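Local coordinates for solute-binding periplasmic protein of iron/siderophore ABC transporter (Yersinia pestis, PDB 6B2Y) that probably binds a chelated metal, such as an iron-siderophore complex, in the periplasm and hands it to an ABC transporter for import, at residues K236-G240 and I329-Y334; E221-G225 and I309-I315; L60-F66 and G83-F88; N191-F195 and S366-F371. All coordinates share one frame; numbering follows the deposited sequence.

Interaction 1. Residues K236-G240 and I329-Y334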
loop_
_atom_site.group_PDB
_atom_site.type_symbol
_atom_site.label_atom_id
_atom_site.label_comp_id
_atom_site.label_asym_id
_atom_site.label_seq_id
_atom_site.Cartn_x
_atom_site.Cartn_y
_atom_site.Cartn_z
ATOM N N LYS A 236 15.642 -2.815 3.335
ATOM C CA LYS A 236 16.048 -2.545 1.951
ATOM C C LYS A 236 14.892 -2.809 0.986
ATOM O O LYS A 236 14.894 -3.758 0.192
ATOM C CB LYS A 236 17.261 -3.388 1.578
ATOM C CG LYS A 236 18.429 -3.276 2.544
ATOM C CD LYS A 236 19.227 -4.585 2.521
ATOM C CE LYS A 236 20.685 -4.342 2.848
ATOM N NZ LYS A 236 20.827 -4.043 4.291
ATOM N N GLY A 237 13.896 -1.924 1.048
ATOM C CA GLY A 237 12.716 -2.034 0.224
ATOM C C GLY A 237 11.490 -1.616 1.011
ATOM O O GLY A 237 11.601 -0.953 2.040
ATOM N N ASN A 238 10.328 -2.016 0.499
ATOM C CA ASN A 238 9.031 -1.581 1.021
ATOM C C ASN A 238 9.044 -0.094 1.365
ATOM O O ASN A 238 9.546 0.706 0.573
ATOM C CB ASN A 238 8.643 -2.440 2.211
ATOM C CG ASN A 238 7.152 -2.340 2.536
ATOM O OD1 ASN A 238 6.782 -1.714 3.520
ATOM N ND2 ASN A 238 6.302 -2.929 1.697
ATOM N N MET A 239 8.505 0.303 2.535
ATOM C CA MET A 239 8.401 1.719 2.829
ATOM C C MET A 239 9.765 2.369 3.004
ATOM O O MET A 239 9.861 3.597 2.906
ATOM C CB MET A 239 7.530 1.927 4.078
ATOM C CG MET A 239 6.071 1.578 3.855
ATOM S SD MET A 239 5.058 2.815 4.676
ATOM C CE MET A 239 3.404 2.106 4.692
ATOM N N GLY A 240 10.815 1.571 3.239
ATOM C CA GLY A 240 12.170 2.093 3.148
ATOM C C GLY A 240 12.430 2.799 1.832
ATOM O O GLY A 240 13.109 3.830 1.789
ATOM N N ILE A 329 1.153 7.156 8.909
ATOM C CA ILE A 329 0.854 6.908 7.505
ATOM C C ILE A 329 -0.037 5.673 7.394
ATOM O O ILE A 329 0.085 4.728 8.178
ATOM C CB ILE A 329 2.158 6.720 6.687
ATOM C CG1 ILE A 329 1.843 6.669 5.195
ATOM C CG2 ILE A 329 2.905 5.458 7.153
ATOM C CD1 ILE A 329 1.417 8.006 4.612
ATOM N N TRP A 330 -0.925 5.679 6.396
ATOM C CA TRP A 330 -1.812 4.536 6.156
ATOM C C TRP A 330 -1.007 3.311 5.742
ATOM O O TRP A 330 -0.219 3.363 4.791
ATOM C CB TRP A 330 -2.820 4.897 5.071
ATOM C CG TRP A 330 -3.970 3.952 4.842
ATOM C CD1 TRP A 330 -4.900 3.538 5.761
ATOM C CD2 TRP A 330 -4.357 3.371 3.591
ATOM N NE1 TRP A 330 -5.835 2.718 5.159
ATOM C CE2 TRP A 330 -5.525 2.601 3.828
ATOM C CE3 TRP A 330 -3.834 3.429 2.288
ATOM C CZ2 TRP A 330 -6.168 1.890 2.821
ATOM C CZ3 TRP A 330 -4.475 2.719 1.281
ATOM C CH2 TRP A 330 -5.626 1.953 1.554
ATOM N N HIS A 331 -1.222 2.198 6.444
ATOM C CA HIS A 331 -0.338 1.058 6.267
ATOM C C HIS A 331 -0.463 0.442 4.883
ATOM O O HIS A 331 0.536 -0.049 4.337
ATOM C CB HIS A 331 -0.606 -0.007 7.316
ATOM C CG HIS A 331 0.251 -1.214 7.134
ATOM N ND1 HIS A 331 1.605 -1.199 7.394
ATOM C CD2 HIS A 331 -0.035 -2.452 6.664
ATOM C CE1 HIS A 331 2.113 -2.382 7.099
ATOM N NE2 HIS A 331 1.135 -3.163 6.668
ATOM N N ASN A 332 -1.657 0.472 4.293
ATOM C CA ASN A 332 -1.836 -0.226 3.025
ATOM C C ASN A 332 -1.060 0.400 1.880
ATOM O O ASN A 332 -0.947 -0.245 0.824
ATOM C CB ASN A 332 -3.321 -0.311 2.686
ATOM C CG ASN A 332 -4.050 -1.291 3.582
ATOM O OD1 ASN A 332 -3.568 -2.393 3.834
ATOM N ND2 ASN A 332 -5.216 -0.883 4.082
ATOM N N TYR A 333 -0.494 1.604 2.055
ATOM C CA TYR A 333 0.464 2.097 1.070
ATOM C C TYR A 333 1.716 1.217 1.005
ATOM O O TYR A 333 2.546 1.399 0.094
ATOM C CB TYR A 333 0.862 3.560 1.364
ATOM C CG TYR A 333 -0.265 4.577 1.160
ATOM C CD1 TYR A 333 -1.077 4.550 0.033
ATOM C CD2 TYR A 333 -0.495 5.575 2.107
ATOM C CE1 TYR A 333 -2.105 5.491 -0.136
ATOM C CE2 TYR A 333 -1.509 6.502 1.947
ATOM C CZ TYR A 333 -2.314 6.455 0.839
ATOM O OH TYR A 333 -3.321 7.399 0.706
ATOM N N TYR A 334 1.881 0.269 1.936
ATOM C CA TYR A 334 3.032 -0.623 1.872
ATOM C C TYR A 334 2.903 -1.659 0.760
ATOM O O TYR A 334 3.872 -2.373 0.479
ATOM C CB TYR A 334 3.239 -1.293 3.245
ATOM C CG TYR A 334 2.453 -2.566 3.474
ATOM C CD1 TYR A 334 3.094 -3.736 3.876
ATOM C CD2 TYR A 334 1.080 -2.606 3.281
ATOM C CE1 TYR A 334 2.379 -4.906 4.071
ATOM C CE2 TYR A 334 0.365 -3.760 3.480
ATOM C CZ TYR A 334 1.016 -4.906 3.877
ATOM O OH TYR A 334 0.298 -6.066 4.077
#
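M239 and Y334 mark the nearest approach of the two backbones, with their CA atoms 5.9 Å apart, where the turn leading into helix 239-245 faces the short 3-10 segment that follows strand 326-330. The Y334 carbonyl looks back across this gap. It receives a weak hydrogen bond from N238, N238 ND2 to Y334 O 2.8 Å, bent to 126° at the hydrogen; the stronger partner of ND2 is the carbonyl of R165. The N238 amide reaches over because CG lies anti to the backbone N (chi1 -163°), and its other end, OD1, takes a weak bond from M239 N at 2.8 Å. Strand 326-330 belongs to the sheet of the C-terminal lobe, as expected of a two-lobed periplasmic binding protein, and the contact joins the turn that follows this inner strand to the start of helix 239-245 in the same lobe. M239 supplies the apolar half. Its chain bends at chi2 (-139°) and carries the terminal methyl into the curve of the 3-10 turn, where M239 CE lies 3.6 Å from Y334 N and 3.7 Å from Y334 CB. M239 CE also meets I329 CG2 at 4.2 Å, while I220 of strand 217-221 packs against both M239 and I329.

Interaction 2. Residues E221-G225 and I309-I315; sequences ELRAG and ILGRKGI
E221 and R312 approach from opposite directions and meet in an end-on, two-pronged salt bridge. E221 stands with CG anti to its own N (chi1 -169°) and stays extended beyond, so its carboxylate projects from the strand end that opens a type II turn, E221 to A224. R312 instead folds at chi3 (-64°), and this bend lets one guanidinium serve two segments: R312 NE turns back to I309 O, 3.0 Å, at the end of helix 299-310, while the two terminal nitrogens face the glutamate. R312 NH2 to E221 OE2 is the shorter bond, 2.6 Å, lying in the guanidinium plane; R312 NH1 to E221 OE1 is 3.0 Å on the syn lone pair. The two flat groups are twisted by 36°. Above one face of the guanidinium sits the backbone N of G225, 3.6 Å from R312 NH1, and I315 CG1 rests over the other. Beside this sandwich, I309 places CD1 3.4 Å from A224 O and CG2 4.0 Å from A224 CB. The contact pins the loop after strand 217-221 to the end of helix 299-310 in the C-terminal lobe. With Y276 OH also bonded to OE2, the buried carboxylate probably stays ionised, its charge balanced by the arginine.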
loop_
_atom_site.group_PDB
_atom_site.type_symbol
_atom_site.label_atom_id
_atom_site.label_comp_id
_atom_site.label_asym_id
_atom_site.label_seq_id
_atom_site.Cartn_x
_atom_site.Cartn_y
_atom_site.Cartn_z
ATOM N N GLU A 221 7.719 2.499 12.114
ATOM C CA GLU A 221 7.187 1.336 12.807
ATOM C C GLU A 221 5.921 0.913 12.074
ATOM O O GLU A 221 4.884 1.569 12.183
ATOM C CB GLU A 221 6.902 1.649 14.275
ATOM C CG GLU A 221 6.614 0.398 15.064
ATOM C CD GLU A 221 6.180 0.682 16.482
ATOM O OE1 GLU A 221 5.751 -0.272 17.156
ATOM O OE2 GLU A 221 6.268 1.849 16.911
ATOM N N LEU A 222 6.017 -0.169 11.301
ATOM C CA LEU A 222 4.860 -0.663 10.564
ATOM C C LEU A 222 3.867 -1.356 11.499
ATOM O O LEU A 222 4.248 -2.149 12.361
ATOM C CB LEU A 222 5.306 -1.625 9.468
ATOM C CG LEU A 222 6.205 -0.986 8.414
ATOM C CD1 LEU A 222 6.809 -2.062 7.490
ATOM C CD2 LEU A 222 5.407 0.035 7.603
ATOM N N ARG A 223 2.583 -1.078 11.283
ATOM C CA ARG A 223 1.516 -1.612 12.134
ATOM C C ARG A 223 1.824 -1.381 13.605
ATOM O O ARG A 223 1.712 -2.287 14.434
ATOM C CB ARG A 223 1.254 -3.080 11.830
ATOM C CG ARG A 223 1.078 -3.353 10.341
ATOM C CD ARG A 223 0.989 -4.839 10.035
ATOM N NE ARG A 223 2.160 -5.565 10.513
ATOM C CZ ARG A 223 2.101 -6.559 11.395
ATOM N NH1 ARG A 223 3.211 -7.177 11.782
ATOM N NH2 ARG A 223 0.924 -6.936 11.890
ATOM N N ALA A 224 2.262 -0.160 13.914
ATOM C CA ALA A 224 2.710 0.200 15.250
ATOM C C ALA A 224 1.655 -0.129 16.295
ATOM O O ALA A 224 0.479 0.218 16.137
ATOM C CB ALA A 224 3.036 1.686 15.294
ATOM N N GLY A 225 2.092 -0.788 17.363
ATOM C CA GLY A 225 1.241 -1.068 18.498
ATOM C C GLY A 225 0.263 -2.199 18.300
ATOM O O GLY A 225 -0.493 -2.504 19.226
ATOM N N ILE A 309 -0.675 5.933 20.471
ATOM C CA ILE A 309 0.434 5.097 20.019
ATOM C C ILE A 309 1.763 5.690 20.473
ATOM O O ILE A 309 2.708 4.961 20.804
ATOM C CB ILE A 309 0.370 4.920 18.488
ATOM C CG1 ILE A 309 -0.749 3.941 18.123
ATOM C CG2 ILE A 309 1.704 4.426 17.922
ATOM C CD1 ILE A 309 -0.407 2.512 18.469
ATOM N N LEU A 310 1.857 7.019 20.493
ATOM C CA LEU A 310 3.082 7.687 20.916
ATOM C C LEU A 310 3.295 7.621 22.422
ATOM O O LEU A 310 4.386 7.959 22.891
ATOM C CB LEU A 310 3.067 9.150 20.471
ATOM C CG LEU A 310 3.028 9.466 18.975
ATOM C CD1 LEU A 310 2.946 10.958 18.773
ATOM C CD2 LEU A 310 4.247 8.897 18.296
ATOM N N GLY A 311 2.282 7.214 23.186
ATOM C CA GLY A 311 2.401 7.092 24.624
ATOM C C GLY A 311 2.827 5.732 25.130
ATOM O O GLY A 311 2.846 5.519 26.347
ATOM N N ARG A 312 3.170 4.800 24.238
ATOM C CA ARG A 312 3.612 3.479 24.660
ATOM C C ARG A 312 4.991 3.556 25.310
ATOM O O ARG A 312 5.778 4.469 25.053
ATOM C CB ARG A 312 3.674 2.511 23.471
ATOM C CG ARG A 312 2.329 2.060 22.928
ATOM C CD ARG A 312 2.515 1.231 21.650
ATOM N NE ARG A 312 3.093 2.037 20.578
ATOM C CZ ARG A 312 4.029 1.607 19.729
ATOM N NH1 ARG A 312 4.497 0.375 19.814
ATOM N NH2 ARG A 312 4.501 2.421 18.798
ATOM N N LYS A 313 5.280 2.570 26.157
ATOM C CA LYS A 313 6.573 2.520 26.822
ATOM C C LYS A 313 7.696 2.402 25.800
ATOM O O LYS A 313 7.522 1.840 24.716
ATOM C CB LYS A 313 6.634 1.347 27.795
ATOM C CG LYS A 313 5.540 1.354 28.850
ATOM C CD LYS A 313 5.827 0.363 29.979
ATOM C CE LYS A 313 6.118 1.072 31.317
ATOM N NZ LYS A 313 7.287 2.017 31.278
ATOM N N GLY A 314 8.865 2.939 26.160
ATOM C CA GLY A 314 10.030 2.903 25.293
ATOM C C GLY A 314 9.953 3.944 24.199
ATOM O O GLY A 314 10.791 4.850 24.128
ATOM N N ILE A 315 8.925 3.824 23.354
ATOM C CA ILE A 315 8.668 4.805 22.303
ATOM C C ILE A 315 8.561 6.218 22.874
ATOM O O ILE A 315 9.047 7.183 22.271
ATOM C CB ILE A 315 7.398 4.406 21.522
ATOM C CG1 ILE A 315 7.558 3.003 20.925
ATOM C CG2 ILE A 315 7.026 5.452 20.478
ATOM C CD1 ILE A 315 8.556 2.910 19.776
#

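Interaction 3. Residues L60-F66 and G83-F88; sequences LGEGRLF and GWQGDF
Q85 OE1 is gripped by two backbone N-H groups, one from each segment: G63 N at 2.9 Å, in the amide plane on a lone pair, and D87 N at 2.8 Å, from above that plane. The G63 bond ties the loop after strand 58-60 to the end of strand 81-85, while the D87 bond caps the turn that enters helix 87-91. The two strands are parallel neighbours, and with helix 66-70 between them they make a beta-alpha-beta crossover in the N-terminal lobe. The strand pairing itself is short: L60 uses both of its backbone polar groups, its N bonding G83 O at 3.1 Å and its O accepting from Q85 N at 2.9 Å, and so straddles W84. Because the Q85 chain kinks at chi2 (-92°), its amide folds back over the loop, and Q85 NE2 completes the ring of bonds by donating to D87 OD1, 2.9 Å. D87 has a second duty. R64 NH2 forms a salt bridge to D87 OD2 at 3.0 Å, coming down on the carboxylate from above its plane, with the guanidinium turned almost perpendicular to it; a water bridges R64 NE and the same OD2. Three-way gripping of this kind should hold the carboxylate firmly in rotation. Next to the polar network, F66, W84 and F88 form an aromatic cluster. W84 directs its edge at a face of F66 in a T-shaped pair, planes 77° apart, while Y99 adds another edge-to-face contact to F66. F88 meets F66 obliquely, F88 CZ 3.6 Å from F66 CD2.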
loop_
_atom_site.group_PDB
_atom_site.type_symbol
_atom_site.label_atom_id
_atom_site.label_comp_id
_atom_site.label_asym_id
_atom_site.label_seq_id
_atom_site.Cartn_x
_atom_site.Cartn_y
_atom_site.Cartn_z
ATOM N N LEU A 60 -8.509 -12.183 -7.950
ATOM C CA LEU A 60 -7.478 -11.502 -7.174
ATOM C C LEU A 60 -6.990 -12.445 -6.079
ATOM O O LEU A 60 -7.695 -12.672 -5.087
ATOM C CB LEU A 60 -8.017 -10.193 -6.607
ATOM C CG LEU A 60 -8.449 -9.219 -7.713
ATOM C CD1 LEU A 60 -8.951 -7.940 -7.097
ATOM C CD2 LEU A 60 -7.286 -8.953 -8.697
ATOM N N GLY A 61 -5.780 -12.984 -6.261
ATOM C CA GLY A 61 -5.205 -13.930 -5.311
ATOM C C GLY A 61 -4.809 -13.312 -3.984
ATOM O O GLY A 61 -4.692 -14.033 -2.984
ATOM N N GLU A 62 -4.555 -12.003 -3.970
ATOM C CA GLU A 62 -4.449 -11.193 -2.758
ATOM C C GLU A 62 -5.451 -10.052 -2.887
ATOM O O GLU A 62 -5.439 -9.323 -3.883
ATOM C CB GLU A 62 -3.018 -10.668 -2.574
ATOM C CG GLU A 62 -1.972 -11.762 -2.769
ATOM C CD GLU A 62 -0.535 -11.274 -2.712
ATOM O OE1 GLU A 62 -0.299 -10.091 -2.372
ATOM O OE2 GLU A 62 0.364 -12.100 -2.981
ATOM N N GLY A 63 -6.337 -9.914 -1.897
ATOM C CA GLY A 63 -7.492 -9.043 -2.070
ATOM C C GLY A 63 -7.114 -7.598 -2.338
ATOM O O GLY A 63 -7.771 -6.904 -3.123
ATOM N N ARG A 64 -6.050 -7.129 -1.705
ATOM C CA ARG A 64 -5.685 -5.728 -1.834
ATOM C C ARG A 64 -5.020 -5.412 -3.173
ATOM O O ARG A 64 -4.745 -4.243 -3.447
ATOM C CB ARG A 64 -4.817 -5.325 -0.643
ATOM C CG ARG A 64 -5.678 -5.166 0.641
ATOM C CD ARG A 64 -4.839 -5.067 1.893
ATOM N NE ARG A 64 -4.212 -6.341 2.224
ATOM C CZ ARG A 64 -3.336 -6.507 3.212
ATOM N NH1 ARG A 64 -2.975 -5.477 3.967
ATOM N NH2 ARG A 64 -2.818 -7.705 3.445
ATOM N N LEU A 65 -4.821 -6.405 -4.043
ATOM C CA LEU A 65 -4.470 -6.092 -5.429
ATOM C C LEU A 65 -5.598 -5.364 -6.140
ATOM O O LEU A 65 -5.395 -4.840 -7.240
ATOM C CB LEU A 65 -4.085 -7.374 -6.179
ATOM C CG LEU A 65 -2.705 -7.872 -5.735
ATOM C CD1 LEU A 65 -2.357 -9.242 -6.318
ATOM C CD2 LEU A 65 -1.620 -6.827 -6.076
ATOM N N PHE A 66 -6.783 -5.299 -5.529
ATOM C CA PHE A 66 -7.848 -4.478 -6.072
ATOM C C PHE A 66 -7.417 -3.028 -6.243
ATOM O O PHE A 66 -7.852 -2.366 -7.191
ATOM C CB PHE A 66 -9.077 -4.565 -5.168
ATOM C CG PHE A 66 -10.165 -3.597 -5.540
ATOM C CD1 PHE A 66 -10.842 -3.728 -6.740
ATOM C CD2 PHE A 66 -10.498 -2.548 -4.696
ATOM C CE1 PHE A 66 -11.838 -2.835 -7.092
ATOM C CE2 PHE A 66 -11.494 -1.652 -5.047
ATOM C CZ PHE A 66 -12.158 -1.801 -6.251
ATOM N N GLY A 83 -13.845 -13.068 -8.136
ATOM C CA GLY A 83 -13.478 -13.647 -6.858
ATOM C C GLY A 83 -12.269 -12.939 -6.290
ATOM O O GLY A 83 -11.410 -12.486 -7.055
ATOM N N TRP A 84 -12.175 -12.823 -4.970
ATOM C CA TRP A 84 -10.969 -12.227 -4.420
ATOM C C TRP A 84 -10.664 -12.824 -3.059
ATOM O O TRP A 84 -11.564 -13.209 -2.306
ATOM C CB TRP A 84 -11.050 -10.694 -4.308
ATOM C CG TRP A 84 -12.281 -10.088 -3.662
ATOM C CD1 TRP A 84 -13.158 -10.689 -2.779
ATOM C CD2 TRP A 84 -12.768 -8.743 -3.847
ATOM N NE1 TRP A 84 -14.136 -9.799 -2.415
ATOM C CE2 TRP A 84 -13.927 -8.604 -3.057
ATOM C CE3 TRP A 84 -12.332 -7.643 -4.609
ATOM C CZ2 TRP A 84 -14.660 -7.410 -3.005
ATOM C CZ3 TRP A 84 -13.063 -6.461 -4.557
ATOM C CH2 TRP A 84 -14.218 -6.357 -3.767
ATOM N N GLN A 85 -9.369 -12.896 -2.769
ATOM C CA GLN A 85 -8.892 -13.251 -1.444
ATOM C C GLN A 85 -9.405 -12.243 -0.413
ATOM O O GLN A 85 -9.700 -11.090 -0.730
ATOM C CB GLN A 85 -7.364 -13.304 -1.472
ATOM C CG GLN A 85 -6.704 -13.903 -0.258
ATOM C CD GLN A 85 -6.376 -12.841 0.754
ATOM O OE1 GLN A 85 -6.423 -11.639 0.444
ATOM N NE2 GLN A 85 -6.080 -13.260 1.980
ATOM N N GLY A 86 -9.510 -12.690 0.840
ATOM C CA GLY A 86 -10.285 -11.959 1.836
ATOM C C GLY A 86 -9.651 -10.691 2.378
ATOM O O GLY A 86 -10.311 -9.987 3.150
ATOM N N ASP A 87 -8.409 -10.370 2.000
ATOM C CA ASP A 87 -7.721 -9.248 2.640
ATOM C C ASP A 87 -8.412 -7.908 2.405
ATOM O O ASP A 87 -8.300 -7.001 3.236
ATOM C CB ASP A 87 -6.278 -9.145 2.144
ATOM C CG ASP A 87 -5.353 -10.166 2.778
ATOM O OD1 ASP A 87 -5.801 -10.952 3.646
ATOM O OD2 ASP A 87 -4.167 -10.186 2.391
ATOM N N PHE A 88 -9.059 -7.717 1.257
ATOM C CA PHE A 88 -9.648 -6.409 1.006
ATOM C C PHE A 88 -10.829 -6.159 1.939
ATOM O O PHE A 88 -10.893 -5.131 2.626
ATOM C CB PHE A 88 -10.082 -6.285 -0.455
ATOM C CG PHE A 88 -10.750 -4.973 -0.779
ATOM C CD1 PHE A 88 -10.093 -3.772 -0.561
ATOM C CD2 PHE A 88 -12.032 -4.946 -1.326
ATOM C CE1 PHE A 88 -10.696 -2.561 -0.859
ATOM C CE2 PHE A 88 -12.644 -3.747 -1.621
ATOM C CZ PHE A 88 -11.980 -2.551 -1.390
HETATM O O HOH W 1 -3.546 -8.377 0.053
#

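Interaction 4. Residues N191-F195 and S366-F371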
loop_
_atom_site.group_PDB
_atom_site.type_symbol
_atom_site.label_atom_id
_atom_site.label_comp_id
_atom_site.label_asym_id
_atom_site.label_seq_id
_atom_site.Cartn_x
_atom_site.Cartn_y
_atom_site.Cartn_z
ATOM N N ASN A 191 -1.488 6.013 -18.717
ATOM C CA ASN A 191 -1.939 7.238 -18.060
ATOM C C ASN A 191 -1.517 7.254 -16.599
ATOM O O ASN A 191 -1.023 8.273 -16.095
ATOM C CB ASN A 191 -3.466 7.379 -18.173
ATOM C CG ASN A 191 -3.932 7.601 -19.601
ATOM O OD1 ASN A 191 -3.134 7.977 -20.474
ATOM N ND2 ASN A 191 -5.219 7.353 -19.857
ATOM N N TYR A 192 -1.670 6.127 -15.898
ATOM C CA TYR A 192 -1.290 6.130 -14.492
ATOM C C TYR A 192 0.233 6.226 -14.320
ATOM O O TYR A 192 0.716 6.940 -13.431
ATOM C CB TYR A 192 -1.849 4.905 -13.758
ATOM C CG TYR A 192 -1.615 5.080 -12.281
ATOM C CD1 TYR A 192 -2.410 5.941 -11.528
ATOM C CD2 TYR A 192 -0.520 4.480 -11.653
ATOM C CE1 TYR A 192 -2.167 6.149 -10.195
ATOM C CE2 TYR A 192 -0.265 4.687 -10.315
ATOM C CZ TYR A 192 -1.083 5.520 -9.589
ATOM O OH TYR A 192 -0.831 5.731 -8.259
ATOM N N ILE A 193 1.003 5.543 -15.176
ATOM C CA ILE A 193 2.465 5.584 -15.062
ATOM C C ILE A 193 2.965 7.015 -15.175
ATOM O O ILE A 193 3.819 7.460 -14.395
ATOM C CB ILE A 193 3.106 4.677 -16.125
ATOM C CG1 ILE A 193 2.970 3.212 -15.721
ATOM C CG2 ILE A 193 4.572 5.059 -16.383
ATOM C CD1 ILE A 193 2.979 2.270 -16.939
ATOM N N ASN A 194 2.425 7.758 -16.139
ATOM C CA ASN A 194 2.786 9.162 -16.302
ATOM C C ASN A 194 2.368 9.992 -15.091
ATOM O O ASN A 194 3.136 10.834 -14.623
ATOM C CB ASN A 194 2.151 9.705 -17.586
ATOM C CG ASN A 194 2.922 9.291 -18.828
ATOM O OD1 ASN A 194 4.097 8.984 -18.736
ATOM N ND2 ASN A 194 2.267 9.276 -19.985
ATOM N N PHE A 195 1.151 9.769 -14.566
ATOM C CA PHE A 195 0.703 10.517 -13.387
ATOM C C PHE A 195 1.582 10.225 -12.180
ATOM O O PHE A 195 1.948 11.126 -11.420
ATOM C CB PHE A 195 -0.762 10.172 -13.087
ATOM C CG PHE A 195 -1.255 10.676 -11.749
ATOM C CD1 PHE A 195 -1.763 11.965 -11.624
ATOM C CD2 PHE A 195 -1.221 9.861 -10.625
ATOM C CE1 PHE A 195 -2.233 12.433 -10.383
ATOM C CE2 PHE A 195 -1.684 10.312 -9.397
ATOM C CZ PHE A 195 -2.194 11.605 -9.273
ATOM N N SER A 366 -6.635 14.321 -7.427
ATOM C CA SER A 366 -6.402 14.089 -8.847
ATOM C C SER A 366 -6.418 12.602 -9.175
ATOM O O SER A 366 -6.990 12.191 -10.191
ATOM C CB SER A 366 -5.071 14.719 -9.274
ATOM O OG SER A 366 -5.084 16.115 -9.001
ATOM N N LEU A 367 -5.777 11.789 -8.335
ATOM C CA LEU A 367 -5.778 10.347 -8.548
ATOM C C LEU A 367 -7.208 9.826 -8.652
ATOM O O LEU A 367 -7.547 9.082 -9.575
ATOM C CB LEU A 367 -5.021 9.662 -7.405
ATOM C CG LEU A 367 -4.613 8.178 -7.527
ATOM C CD1 LEU A 367 -3.456 7.894 -6.582
ATOM C CD2 LEU A 367 -5.762 7.212 -7.224
ATOM N N TYR A 368 -8.066 10.231 -7.716
ATOM C CA TYR A 368 -9.436 9.724 -7.701
ATOM C C TYR A 368 -10.226 10.221 -8.908
ATOM O O TYR A 368 -10.902 9.439 -9.586
ATOM C CB TYR A 368 -10.116 10.127 -6.394
ATOM C CG TYR A 368 -9.800 9.176 -5.265
ATOM C CD1 TYR A 368 -8.505 9.071 -4.764
ATOM C CD2 TYR A 368 -10.793 8.380 -4.694
ATOM C CE1 TYR A 368 -8.198 8.191 -3.740
ATOM C CE2 TYR A 368 -10.496 7.500 -3.649
ATOM C CZ TYR A 368 -9.193 7.413 -3.179
ATOM O OH TYR A 368 -8.873 6.544 -2.152
ATOM N N SER A 369 -10.159 11.524 -9.199
ATOM C CA SER A 369 -10.970 12.041 -10.298
ATOM C C SER A 369 -10.522 11.485 -11.645
ATOM O O SER A 369 -11.358 11.251 -12.525
ATOM C CB SER A 369 -10.942 13.573 -10.308
ATOM O OG SER A 369 -9.638 14.076 -10.082
ATOM N N GLN A 370 -9.224 11.220 -11.817
ATOM C CA GLN A 370 -8.744 10.740 -13.103
ATOM C C GLN A 370 -8.927 9.237 -13.289
ATOM O O GLN A 370 -9.093 8.784 -14.425
ATOM C CB GLN A 370 -7.261 11.085 -13.282
ATOM C CG GLN A 370 -7.013 12.531 -13.670
ATOM C CD GLN A 370 -5.556 12.894 -13.583
ATOM O OE1 GLN A 370 -5.161 13.717 -12.757
ATOM N NE2 GLN A 370 -4.742 12.267 -14.419
ATOM N N PHE A 371 -8.854 8.442 -12.212
ATOM C CA PHE A 371 -8.758 6.994 -12.364
ATOM C C PHE A 371 -9.846 6.188 -11.664
ATOM O O PHE A 371 -10.060 5.032 -12.046
ATOM C CB PHE A 371 -7.383 6.505 -11.869
ATOM C CG PHE A 371 -6.236 7.156 -12.576
ATOM C CD1 PHE A 371 -5.916 6.785 -13.870
ATOM C CD2 PHE A 371 -5.502 8.152 -11.969
ATOM C CE1 PHE A 371 -4.863 7.398 -14.544
ATOM C CE2 PHE A 371 -4.456 8.770 -12.638
ATOM C CZ PHE A 371 -4.150 8.400 -13.927
#
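An antiparallel helix pair, 186-207 against 360-371, is joined here by knob-into-hole packing, with F195 as the knob and S366, L367, Q370 and F371 as the hole. The axes of the two short segments run at 164° and come within 11.6 Å, a wide spacing filled by aromatic rings. The extended first torsion of F195 (chi1 169°) carries the far end of the ring onto the opposing helix: F195 CZ lies 3.7 Å from L367 N, and F195 CE1 3.8 Å from S366 CB. Q370 closes the hole on the outer side with its amide. The cluster is completed by two successive edge-to-face pairs centred on F371. The edge of F371 points at a face of F195, F371 CE2 to F195 CG 3.8 Å, and one face of F371 receives the edge of Y192, Y192 CD1 to F371 CE2 3.7 Å, with those two planes 76° apart. Q370 CB covers the opposite face of F371, so the phenyl ring is held between the two. Further along the tyrosine, Y192 OH passes L367 CD1 at 3.8 Å and makes its hydrogen bond elsewhere, with P337 O, while L71 backs both Y192 and L367. The two segments meet by apolar and aromatic packing. At the solvent-exposed side, N191 touches the edge of the F371 ring, N191 CB to F371 CE1 3.9 Å.

In the fold
Interaction 3 comes first along the chain and closes a short loop wholly within the N-terminal lobe. The chain next reaches helix 186-207, which opens interaction 4; that contact is completed only at helix 360-371, and the long loop it spans encloses the other two. Inside it, 221-225 and 236-240 open interactions 2 and 1, and 309-315 and 329-334 close them in that order, so the two contacts cross; they also touch, H331 packing on R223. Both tie loops and helices round the C-terminal lobe's sheet. Interactions 1 and 3 meet between the lobes, where R64 NH1 probably hydrogen-bonds N332 OD1 at 3.1 Å. Interactions 2 and 4 lie on opposite sides of the chain's centre.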